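Local atomic coordinates of fructosyl amine: oxygen oxidoreductase (Aspergillus fumigatus, PDB entry 3DJE), a protein that binds FAD and, as a fructosamine oxidase, catalyses the oxidative deglycation of fructosyl amino acids. Residues L23-R28 / D379-K384. Numbering follows the deposited sequence.
Sequences LHLARR and DAMEGK
Leu25 and Asp379 mark the closest backbone approach of two helix ends, their CA atoms still 9.9 Å apart, and the Arg28 side chain spans that gap. Arg28 is the first residue beyond helix 16-27; its chain bends at chi3 (68°), which turns NE out of the extended line, and the guanidinium lies beside helix 373-382. Arg28 NH1 and NH2 both donate to Asp379 OD1, an end-on salt bridge; the NH2 bond is the shorter, 2.8 Å, and arrives nearly along the carboxylate C-O direction. Arg28 and Glu382 reach toward each other tip to tip, Arg28 NH2 lying 2.8 Å from Glu382 OE1 in a second salt bridge, with guanidinium and carboxylate planes 74° apart. Lys384 NZ, 2.8 Å from Glu382 OE1, approaches from the opposite face of that carboxylate, so OE1 is shared by Arg28 NH2 and Lys384 NZ, and its negative charge probably eases their repulsion. A water accepts from Arg28 NE and donates to Glu382 OE2. The example illustrates how a salt-bridge network can join two helix C-termini, here with a Schellman motif at Gly383 ending the second helix. On the sheet side, Leu25 CD2 packs against CE of Met381, a selenomethionine, in the conformer described. Arg28 NH1 also donates to Asn375 OD1, and Glu382 OE2 is hydrogen-bonded to Tyr30 OH. Leu25 and Met381 both rest on Leu9 of strand 9-12 and Phe214 of strand 212-215, seating the two helices on neighbouring strands of the parallel part of the Rossmann-type FAD-binding sheet.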
loop_
_atom_site.group_PDB
_atom_site.type_symbol
_atom_site.label_atom_id
_atom_site.label_comp_id
_atom_site.label_asym_id
_atom_site.label_seq_id
_atom_site.Cartn_x
_atom_site.Cartn_y
_atom_site.Cartn_z
ATOM N N LEU A 23 10.517 8.935 10.808
ATOM C CA LEU A 23 11.294 8.048 11.668
ATOM C C LEU A 23 12.762 8.070 11.296
ATOM O O LEU A 23 13.633 8.220 12.175
ATOM C CB LEU A 23 10.741 6.622 11.587
ATOM C CG LEU A 23 11.525 5.594 12.413
ATOM C CD1 LEU A 23 11.460 5.934 13.912
ATOM C CD2 LEU A 23 10.995 4.179 12.117
ATOM N N HIS A 24 13.048 7.929 9.999
ATOM C CA HIS A 24 14.437 7.883 9.556
ATOM C C HIS A 24 15.149 9.219 9.662
ATOM O O HIS A 24 16.333 9.249 10.002
ATOM C CB HIS A 24 14.558 7.211 8.199
ATOM C CG HIS A 24 14.338 5.739 8.280
ATOM N ND1 HIS A 24 15.272 4.886 8.829
ATOM C CD2 HIS A 24 13.276 4.970 7.937
ATOM C CE1 HIS A 24 14.809 3.646 8.788
ATOM N NE2 HIS A 24 13.597 3.672 8.259
ATOM N N LEU A 25 14.430 10.320 9.468
ATOM C CA LEU A 25 15.041 11.632 9.716
ATOM C C LEU A 25 15.456 11.719 11.183
ATOM O O LEU A 25 16.582 12.150 11.489
ATOM C CB LEU A 25 14.079 12.777 9.386
ATOM C CG LEU A 25 13.908 13.087 7.902
ATOM C CD1 LEU A 25 12.696 14.001 7.695
ATOM C CD2 LEU A 25 15.148 13.717 7.251
ATOM N N ALA A 26 14.547 11.327 12.081
ATOM C CA ALA A 26 14.802 11.380 13.522
ATOM C C ALA A 26 15.986 10.483 13.877
ATOM O O ALA A 26 16.879 10.894 14.632
ATOM C CB ALA A 26 13.567 10.960 14.312
ATOM N N ARG A 27 16.017 9.277 13.315
ATOM C CA ARG A 27 17.152 8.359 13.595
ATOM C C ARG A 27 18.480 8.902 13.105
ATOM O O ARG A 27 19.533 8.601 13.684
ATOM C CB ARG A 27 16.905 6.970 13.006
ATOM C CG ARG A 27 15.813 6.223 13.726
ATOM C CD ARG A 27 15.648 4.851 13.086
ATOM N NE ARG A 27 14.773 3.996 13.870
ATOM C CZ ARG A 27 14.473 2.739 13.538
ATOM N NH1 ARG A 27 14.987 2.205 12.433
ATOM N NH2 ARG A 27 13.671 2.020 14.314
ATOM N N ARG A 28 18.432 9.699 12.045
ATOM C CA ARG A 28 19.640 10.226 11.434
ATOM C C ARG A 28 20.055 11.577 12.022
ATOM O O ARG A 28 21.005 12.201 11.546
ATOM C CB ARG A 28 19.518 10.217 9.907
ATOM C CG ARG A 28 19.535 8.771 9.390
ATOM C CD ARG A 28 18.997 8.601 7.981
ATOM N NE ARG A 28 19.845 9.210 6.965
ATOM C CZ ARG A 28 19.880 8.821 5.692
ATOM N NH1 ARG A 28 19.140 7.802 5.278
ATOM N NH2 ARG A 28 20.666 9.442 4.837
ATOM N N ASP A 379 17.853 9.656 1.801
ATOM C CA ASP A 379 18.978 9.619 0.873
ATOM C C ASP A 379 18.752 10.541 -0.331
ATOM O O ASP A 379 19.666 11.228 -0.780
ATOM C CB ASP A 379 19.240 8.194 0.407
ATOM C CG ASP A 379 19.962 7.346 1.454
ATOM O OD1 ASP A 379 20.461 7.877 2.485
ATOM O OD2 ASP A 379 20.043 6.116 1.223
ATOM N N ALA A 380 17.526 10.566 -0.845
ATOM C CA ALA A 380 17.213 11.444 -1.968
ATOM C C ALA A 380 17.432 12.905 -1.584
ATOM O O ALA A 380 18.040 13.664 -2.338
ATOM C CB ALA A 380 15.791 11.205 -2.459
HETATM N N MSE A 381 16.952 13.301 -0.407
HETATM C CA MSE A 381 17.155 14.677 0.054
HETATM C C MSE A 381 18.643 14.989 0.129
HETATM O O MSE A 381 19.089 16.045 -0.326
HETATM C CB MSE A 381 16.498 14.932 1.415
HETATM C CG MSE A 381 16.582 16.401 1.831
HETATM SE SE MSE A 381 16.414 16.788 3.742
HETATM C CE MSE A 381 17.718 15.553 4.476
ATOM N N GLU A 382 19.406 14.047 0.681
ATOM C CA GLU A 382 20.835 14.259 0.943
ATOM C C GLU A 382 21.741 14.020 -0.269
ATOM O O GLU A 382 22.943 14.298 -0.206
ATOM C CB GLU A 382 21.288 13.390 2.117
ATOM C CG GLU A 382 20.627 13.750 3.438
ATOM C CD GLU A 382 21.141 12.914 4.605
ATOM O OE1 GLU A 382 21.825 11.906 4.357
ATOM O OE2 GLU A 382 20.832 13.256 5.769
ATOM N N GLY A 383 21.168 13.519 -1.359
ATOM C CA GLY A 383 21.930 13.208 -2.579
ATOM C C GLY A 383 22.785 11.950 -2.500
ATOM O O GLY A 383 23.847 11.880 -3.128
ATOM N N LYS A 384 22.308 10.940 -1.770
ATOM C CA LYS A 384 23.086 9.716 -1.493
ATOM C C LYS A 384 22.512 8.432 -2.124
ATOM O O LYS A 384 22.948 7.315 -1.796
ATOM C CB LYS A 384 23.230 9.525 0.023
ATOM C CG LYS A 384 24.076 10.578 0.709
ATOM C CD LYS A 384 23.996 10.420 2.210
ATOM C CE LYS A 384 24.922 11.394 2.919
ATOM N NZ LYS A 384 24.611 11.378 4.380
HETATM O O HOH W 1 21.747 11.401 7.404
#